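Local coordinates for protein disulfide isomerase (Pseudomonas aeruginosa, PDB 4N30) that probably acts as a DsbA-type thiol-disulfide oxidoreductase with a thioredoxin fold, making or rearranging disulfide bonds in other proteins, at residues R107-A112 and D126-Q131; L186-N191 and T206-A211. One frame throughout, in Å; residues are numbered along the deposited sequence. Where two conformers were deposited one is given.

Interaction 1. Residues R107-A112 and D126-Q131; sequences RLVECA and DAIFAQ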
ATOM      1  N   ARG A 107      -2.715   9.787   4.956  1.00  9.91           N
ATOM      2  CA  ARG A 107      -2.796  11.067   4.245  1.00  9.89           C
ATOM      3  C   ARG A 107      -1.432  11.608   3.936  1.00 10.50           C
ATOM      4  O   ARG A 107      -1.247  12.188   2.820  1.00 11.19           O
ATOM      5  CB  ARG A 107      -3.613  12.041   5.082  1.00 12.08           C
ATOM      6  CG  ARG A 107      -5.101  11.718   5.295  1.00 13.08           C
ATOM      7  CD  ARG A 107      -5.862  12.697   6.167  1.00 17.02           C
ATOM      8  NE  ARG A 107      -7.025  12.107   6.735  1.00 21.84           N
ATOM      9  CZ  ARG A 107      -7.174  11.769   8.039  1.00 19.63           C
ATOM     10  NH1 ARG A 107      -6.330  12.185   8.974  1.00 26.56           N
ATOM     11  NH2 ARG A 107      -8.346  11.248   8.359  1.00 33.34           N
ATOM     12  N   LEU A 108      -0.461  11.490   4.787  1.00  9.95           N
ATOM     13  CA  LEU A 108       0.887  11.967   4.540  1.00 10.44           C
ATOM     14  C   LEU A 108       1.457  11.270   3.307  1.00 10.59           C
ATOM     15  O   LEU A 108       2.044  11.952   2.423  1.00 11.38           O
ATOM     16  CB  LEU A 108       1.833  11.703   5.703  1.00 10.41           C
ATOM     17  CG  LEU A 108       1.607  12.594   6.869  1.00 11.01           C
ATOM     18  CD1 LEU A 108       2.500  12.118   8.012  1.00 12.67           C
ATOM     19  CD2 LEU A 108       1.891  14.041   6.527  1.00 13.16           C
ATOM     20  N   VAL A 109       1.213   9.963   3.138  1.00  9.98           N
ATOM     21  CA  VAL A 109       1.881   9.288   2.026  1.00 10.59           C
ATOM     22  C   VAL A 109       1.171   9.699   0.668  1.00 11.67           C
ATOM     23  O   VAL A 109       1.830   9.849  -0.384  1.00 11.23           O
ATOM     24  CB  VAL A 109       2.047   7.761   2.129  1.00 12.00           C
ATOM     25  CG1 VAL A 109       2.898   7.412   3.326  1.00 14.09           C
ATOM     26  CG2 VAL A 109       0.714   7.033   2.145  1.00 13.68           C
ATOM     27  N   GLU A 110      -0.161   9.885   0.693  1.00 10.33           N
ATOM     28  CA  GLU A 110      -0.842  10.389  -0.530  1.00 11.40           C
ATOM     29  C   GLU A 110      -0.287  11.778  -0.859  1.00 12.89           C
ATOM     30  O   GLU A 110      -0.045  12.081  -2.064  1.00 12.75           O
ATOM     31  CB  GLU A 110      -2.346  10.455  -0.331  1.00 11.27           C
ATOM     32  CG  GLU A 110      -3.048   9.094  -0.166  1.00 12.85           C
ATOM     33  CD  GLU A 110      -2.916   8.267  -1.460  1.00 12.54           C
ATOM     34  OE1 GLU A 110      -2.929   8.853  -2.564  1.00 15.56           O
ATOM     35  OE2 GLU A 110      -2.532   7.091  -1.415  1.00 14.74           O
ATOM     36  N   CYS A 111      -0.130  12.622   0.166  1.00 10.93           N
ATOM     37  CA  CYS A 111       0.363  13.991  -0.097  1.00 11.32           C
ATOM     38  C   CYS A 111       1.761  13.941  -0.583  1.00 11.83           C
ATOM     39  O   CYS A 111       2.167  14.851  -1.387  1.00 12.37           O
ATOM     40  CB  CYS A 111       0.126  14.769   1.211  1.00 11.82           C
ATOM     41  SG  CYS A 111      -1.586  15.121   1.506  1.00 12.74           S
ATOM     42  N   ALA A 112       2.600  12.982  -0.185  1.00 11.71           N
ATOM     43  CA  ALA A 112       3.917  12.791  -0.732  1.00 11.30           C
ATOM     44  C   ALA A 112       3.861  12.411  -2.169  1.00 11.88           C
ATOM     45  O   ALA A 112       4.735  12.956  -3.008  1.00 12.72           O
ATOM     46  CB  ALA A 112       4.689  11.748   0.086  1.00 12.91           C
ATOM     47  N   ASP A 126       8.440   4.117   3.749  0.50 11.74           N
ATOM     48  CA  ASP A 126       9.613   3.681   4.532  0.50 11.40           C
ATOM     49  C   ASP A 126       9.888   4.602   5.683  0.50 11.01           C
ATOM     50  O   ASP A 126      10.192   4.182   6.823  0.50 11.33           O
ATOM     51  CB  ASP A 126      10.883   3.613   3.644  0.50 12.60           C
ATOM     52  CG  ASP A 126      10.862   2.468   2.650  0.50 12.94           C
ATOM     53  OD1 ASP A 126      10.085   1.556   2.837  0.50 14.06           O
ATOM     54  OD2 ASP A 126      11.638   2.597   1.639  0.50 14.96           O
ATOM     55  N   ALA A 127       9.849   5.891   5.403  1.00 11.89           N
ATOM     56  CA  ALA A 127      10.180   6.845   6.470  1.00 12.01           C
ATOM     57  C   ALA A 127       9.188   6.729   7.613  1.00 11.91           C
ATOM     58  O   ALA A 127       9.585   6.818   8.793  1.00 11.52           O
ATOM     59  CB  ALA A 127      10.147   8.276   5.896  1.00 13.07           C
ATOM     60  N   ILE A 128       7.904   6.575   7.334  1.00 11.24           N
ATOM     61  CA  ILE A 128       6.864   6.469   8.369  1.00 11.95           C
ATOM     62  C   ILE A 128       7.055   5.181   9.113  1.00 11.66           C
ATOM     63  O   ILE A 128       7.019   5.152  10.385  1.00 10.97           O
ATOM     64  CB  ILE A 128       5.441   6.635   7.803  1.00 11.07           C
ATOM     65  CG1 ILE A 128       5.285   8.056   7.340  1.00 11.49           C
ATOM     66  CG2 ILE A 128       4.410   6.246   8.888  1.00 11.66           C
ATOM     67  CD1 ILE A 128       4.006   8.235   6.508  1.00 14.06           C
ATOM     68  N   PHE A 129       7.336   4.081   8.418  1.00  9.87           N
ATOM     69  CA  PHE A 129       7.560   2.831   9.169  1.00 11.19           C
ATOM     70  C   PHE A 129       8.812   2.962  10.069  1.00 11.07           C
ATOM     71  O   PHE A 129       8.822   2.376  11.161  1.00 12.09           O
ATOM     72  CB  PHE A 129       7.772   1.628   8.179  1.00 11.49           C
ATOM     73  CG  PHE A 129       6.510   0.978   7.708  1.00 11.72           C
ATOM     74  CD1 PHE A 129       5.495   0.644   8.588  1.00 10.64           C
ATOM     75  CD2 PHE A 129       6.370   0.622   6.372  1.00 11.27           C
ATOM     76  CE1 PHE A 129       4.321   0.020   8.152  1.00 10.88           C
ATOM     77  CE2 PHE A 129       5.199  -0.012   5.925  1.00 11.31           C
ATOM     78  CZ  PHE A 129       4.181  -0.290   6.844  1.00 11.67           C
ATOM     79  N   ALA A 130       9.808   3.696   9.640  1.00 10.88           N
ATOM     80  CA  ALA A 130      11.025   3.868  10.499  1.00 11.92           C
ATOM     81  C   ALA A 130      10.765   4.822  11.611  1.00 12.25           C
ATOM     82  O   ALA A 130      11.294   4.580  12.704  1.00 12.92           O
ATOM     83  CB  ALA A 130      12.163   4.440   9.629  1.00 14.21           C
ATOM     84  N   GLN A 131      10.000   5.861  11.437  1.00 11.95           N
ATOM     85  CA  GLN A 131       9.905   6.946  12.404  1.00 11.49           C
ATOM     86  C   GLN A 131       8.757   6.815  13.384  1.00 11.66           C
ATOM     87  O   GLN A 131       8.844   7.400  14.451  1.00 12.88           O
ATOM     88  CB  GLN A 131       9.834   8.290  11.634  1.00 12.18           C
ATOM     89  CG  GLN A 131      11.163   8.602  10.904  1.00 13.41           C
ATOM     90  CD  GLN A 131      11.069   9.849  10.137  1.00 12.75           C
ATOM     91  OE1 GLN A 131      10.382  10.795  10.512  1.00 15.07           O
ATOM     92  NE2 GLN A 131      11.787   9.839   9.021  1.00 14.75           N
TER

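Interaction 2. Residues L186-N191 and T206-A211; sequences LVIRDN and TTLLSA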
ATOM      1  N   LEU A 186      -3.677  -9.380   0.949  1.00 10.29           N
ATOM      2  CA  LEU A 186      -3.393  -9.231  -0.501  1.00  9.93           C
ATOM      3  C   LEU A 186      -4.580  -9.564  -1.349  1.00 10.01           C
ATOM      4  O   LEU A 186      -5.220 -10.557  -1.051  1.00 11.21           O
ATOM      5  CB  LEU A 186      -2.198 -10.098  -0.889  1.00 10.17           C
ATOM      6  CG  LEU A 186      -0.994  -9.986   0.019  1.00 10.52           C
ATOM      7  CD1 LEU A 186       0.154 -10.861  -0.584  1.00 12.09           C
ATOM      8  CD2 LEU A 186      -0.524  -8.527   0.177  1.00 11.84           C
ATOM      9  N   VAL A 187      -4.782  -8.781  -2.374  1.00  9.95           N
ATOM     10  CA  VAL A 187      -5.697  -9.188  -3.469  1.00 11.32           C
ATOM     11  C   VAL A 187      -4.778  -9.231  -4.693  1.00 10.48           C
ATOM     12  O   VAL A 187      -4.343  -8.162  -5.130  1.00  9.75           O
ATOM     13  CB  VAL A 187      -6.891  -8.242  -3.635  1.00 11.14           C
ATOM     14  CG1 VAL A 187      -7.686  -8.689  -4.905  1.00 13.90           C
ATOM     15  CG2 VAL A 187      -7.800  -8.269  -2.426  1.00 12.22           C
ATOM     16  N   ILE A 188      -4.567 -10.436  -5.245  1.00 11.09           N
ATOM     17  CA  ILE A 188      -3.668 -10.555  -6.403  1.00 10.82           C
ATOM     18  C   ILE A 188      -4.571 -10.670  -7.620  1.00 11.28           C
ATOM     19  O   ILE A 188      -5.393 -11.555  -7.682  1.00 11.25           O
ATOM     20  CB  ILE A 188      -2.768 -11.772  -6.291  1.00 12.23           C
ATOM     21  CG1 ILE A 188      -1.982 -11.761  -4.964  1.00 13.23           C
ATOM     22  CG2 ILE A 188      -1.868 -11.844  -7.552  1.00 13.17           C
ATOM     23  CD1 ILE A 188      -1.008 -12.922  -4.775  1.00 18.32           C
ATOM     24  N   ARG A 189      -4.439  -9.730  -8.562  1.00 11.82           N
ATOM     25  CA  ARG A 189      -5.268  -9.668  -9.760  1.00 13.53           C
ATOM     26  C   ARG A 189      -4.396 -10.093 -10.942  1.00 13.39           C
ATOM     27  O   ARG A 189      -3.270  -9.614 -11.147  1.00 13.48           O
ATOM     28  CB  ARG A 189      -5.779  -8.274  -9.909  1.00 15.81           C
ATOM     29  CG  ARG A 189      -6.654  -8.149 -11.190  1.00 18.87           C
ATOM     30  CD  ARG A 189      -7.483  -6.906 -11.221  1.00 24.69           C
ATOM     31  NE  ARG A 189      -8.196  -6.766  -9.944  1.00 32.02           N
ATOM     32  CZ  ARG A 189      -9.264  -7.440  -9.518  1.00 37.16           C
ATOM     33  NH1 ARG A 189      -9.868  -8.356 -10.276  1.00 42.11           N
ATOM     34  NH2 ARG A 189      -9.762  -7.158  -8.291  1.00 37.45           N
ATOM     35  N   ASP A 190      -4.975 -10.907 -11.846  1.00 13.51           N
ATOM     36  CA  ASP A 190      -4.392 -11.140 -13.170  1.00 13.04           C
ATOM     37  C   ASP A 190      -4.967 -10.113 -14.160  1.00 12.34           C
ATOM     38  O   ASP A 190      -6.163 -10.047 -14.369  1.00 13.78           O
ATOM     39  CB  ASP A 190      -4.822 -12.574 -13.585  1.00 13.94           C
ATOM     40  CG  ASP A 190      -4.216 -13.027 -14.865  1.00 14.18           C
ATOM     41  OD1 ASP A 190      -3.946 -12.150 -15.755  1.00 16.24           O
ATOM     42  OD2 ASP A 190      -3.909 -14.199 -15.012  1.00 14.14           O
ATOM     43  N   ASN A 191      -4.073  -9.195 -14.570  1.00 13.34           N
ATOM     44  CA  ASN A 191      -4.491  -8.074 -15.405  1.00 15.08           C
ATOM     45  C   ASN A 191      -4.936  -8.513 -16.828  1.00 15.28           C
ATOM     46  O   ASN A 191      -5.527  -7.687 -17.539  1.00 20.87           O
ATOM     47  CB  ASN A 191      -3.360  -7.054 -15.440  1.00 15.61           C
ATOM     48  CG  ASN A 191      -3.111  -6.440 -14.069  1.00 15.33           C
ATOM     49  OD1 ASN A 191      -1.951  -6.342 -13.674  1.00 17.31           O
ATOM     50  ND2 ASN A 191      -4.168  -5.998 -13.436  1.00 16.42           N
ATOM     51  N   THR A 206       6.002 -19.212  -1.347  1.00 12.85           N
ATOM     52  CA  THR A 206       5.241 -20.378  -1.765  1.00 13.32           C
ATOM     53  C   THR A 206       3.753 -20.006  -1.945  1.00 12.93           C
ATOM     54  O   THR A 206       3.034 -20.452  -2.844  1.00 12.47           O
ATOM     55  CB  THR A 206       5.373 -21.504  -0.795  1.00 14.36           C
ATOM     56  OG1 THR A 206       6.794 -21.705  -0.639  1.00 16.00           O
ATOM     57  CG2 THR A 206       4.620 -22.764  -1.281  1.00 16.79           C
ATOM     58  N   THR A 207       3.246 -19.229  -0.980  1.00 11.96           N
ATOM     59  CA  THR A 207       1.902 -18.702  -1.009  1.00 11.99           C
ATOM     60  C   THR A 207       1.688 -17.824  -2.262  1.00 11.39           C
ATOM     61  O   THR A 207       0.663 -17.983  -2.967  1.00 11.39           O
ATOM     62  CB  THR A 207       1.579 -18.007   0.309  1.00 12.81           C
ATOM     63  OG1 THR A 207       1.746 -18.998   1.361  1.00 15.39           O
ATOM     64  CG2 THR A 207       0.144 -17.489   0.265  1.00 14.11           C
ATOM     65  N   LEU A 208       2.598 -16.915  -2.555  1.00 11.01           N
ATOM     66  CA  LEU A 208       2.442 -16.060  -3.691  1.00 10.21           C
ATOM     67  C   LEU A 208       2.435 -16.889  -4.984  1.00 11.22           C
ATOM     68  O   LEU A 208       1.619 -16.672  -5.883  1.00 11.53           O
ATOM     69  CB  LEU A 208       3.566 -15.015  -3.765  1.00 12.89           C
ATOM     70  CG  LEU A 208       3.532 -13.981  -2.630  1.00 11.87           C
ATOM     71  CD1 LEU A 208       4.715 -13.057  -2.730  1.00 14.83           C
ATOM     72  CD2 LEU A 208       2.267 -13.168  -2.568  1.00 13.76           C
ATOM     73  N   LEU A 209       3.421 -17.778  -5.109  1.00 11.29           N
ATOM     74  CA  LEU A 209       3.516 -18.602  -6.345  1.00 11.88           C
ATOM     75  C   LEU A 209       2.307 -19.432  -6.517  1.00 10.86           C
ATOM     76  O   LEU A 209       1.795 -19.646  -7.634  1.00 10.96           O
ATOM     77  CB  LEU A 209       4.764 -19.526  -6.299  1.00 12.16           C
ATOM     78  CG  LEU A 209       6.096 -18.767  -6.393  1.00 12.14           C
ATOM     79  CD1 LEU A 209       7.259 -19.702  -6.057  1.00 16.13           C
ATOM     80  CD2 LEU A 209       6.214 -18.114  -7.760  1.00 14.85           C
ATOM     81  N   SER A 210       1.844 -20.083  -5.419  1.00 12.01           N
ATOM     82  CA  SER A 210       0.653 -20.917  -5.552  1.00 11.17           C
ATOM     83  C   SER A 210      -0.639 -20.163  -5.818  1.00 11.13           C
ATOM     84  O   SER A 210      -1.521 -20.661  -6.502  1.00 11.19           O
ATOM     85  CB  SER A 210       0.502 -21.896  -4.376  1.00 11.77           C
ATOM     86  OG  SER A 210       0.314 -21.271  -3.133  1.00 12.17           O
ATOM     87  N   ALA A 211      -0.713 -18.942  -5.321  1.00 10.73           N
ATOM     88  CA  ALA A 211      -1.901 -18.084  -5.656  1.00 10.84           C
ATOM     89  C   ALA A 211      -1.870 -17.720  -7.128  1.00 10.62           C
ATOM     90  O   ALA A 211      -2.954 -17.736  -7.727  1.00 10.70           O
ATOM     91  CB  ALA A 211      -1.788 -16.801  -4.789  1.00 12.59           C
TER

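Interaction 1. Residues R107-A112 and D126-Q131
Ile128 reaches across from 126-131 and puts the end of its side chain between Leu108 and Val109. One methyl group, Ile128 CD1, does the touching on its side. Its closest partner is Val109 CG1, and Ile128 CD1 and Val109 CG1 are 3.5 Å apart. This is tight for two methyl carbons. The two side chains cross obliquely and touch through their end methyls. Ile128 CG1 stands anti to its own carbonyl carbon (chi1 -68°), and chi2 near 169° extends the chain so that CD1 leads towards 107-112. On Val109 it is likewise the branch anti to the carbonyl carbon, CG1, that meets the isoleucine. Leu108 takes part with the base of its side chain, its CB lying 4.2 Å from Ile128 CD1. Leu108 CD1 comes to 4.4 Å from Ile128 CD1.

Both segments belong to the continuous helical run 99-131. They can face each other because the run bends back on itself in between. This helical region is inserted into the thioredoxin fold, as in other DsbA proteins. The contact is apolar and buried. Leu108 also packs on Leu154 and Ala158 of helix 151-160, Val109 on Phe121 within the bent run, and Ile128 on Leu144. The disulfide Cys111-Cys157 ties 107-112 covalently to helix 151-160. Glu110, next to Val109, turns to another side, where its OE2 is hydrogen-bonded to His92 NE2.

Interaction 2. Residues L186-N191 and T206-A211
Leu186, Ile188, Leu208 and Ala211 meet through methyl groups, with no flat side chain among them. A flat group that does carry bonds is the Thr206 carbonyl, at the start of 206-211. Ser210 N and Ser210 OG approach Thr206 O from opposite faces of the carbonyl plane. Ser210 OG lies 24° off that plane, and Ser210 OG gives Thr206 O a 2.9 Å bond.

Across the contact, Leu208 CD2 serves two partners. Leu208 CD2 lies 3.7 Å from Leu186 CD1 and 4.0 Å from Ile188 CD1. Leu208 crosses both of these side chains at about a right angle. Its CB does not aim straight at the strand. Its chi1 of -67° sets CG beside the backbone N, and CD2, not the anti branch CD1, is the methyl turned to the strand. Ile188 CD1 also meets Ala211 CB, at 4.0 Å. One extended isoleucine thus bridges two residues of the helix, three positions apart.

Strand 186-190 and helix 206-211 pass 10.5 Å apart, axis to axis, at 37°. The arrangement belongs to the C-terminal beta-beta-alpha part of the thioredoxin fold. Strand 185-190 pairs antiparallel with 196-200, and the chain then enters helix 205-216, which covers the sheet. Leu199 of the edge strand packs on Ile188 and Ala211. Helix 67-81 closes another side, with Tyr72 on Leu186 and with Leu76 and Trp79 on Leu208.

Overall arrangement
Interactions 1 and 2 lie on opposite sides of the chain's centre. Their centres are 26 Å apart and their nearest atoms about 12 Å, so they do not touch. Interaction 1 belongs to the helical insertion, which follows strand 86-92. Interaction 2 belongs to the thioredoxin fold itself, where the chain returns to the sheet. Helix 67-81 links them: Lys70 NZ is hydrogen-bonded to Phe129 O in 126-131, while Tyr72, Leu76 and Trp79 pack against interaction 2. A CxxC pattern, Cys66 and Cys69, lies at the start of this helix and is probably the redox-active pair. Cys66 and Cys69 appear as free thiols here; the disulfide at interaction 1, Cys111-Cys157, is distinct from that pair.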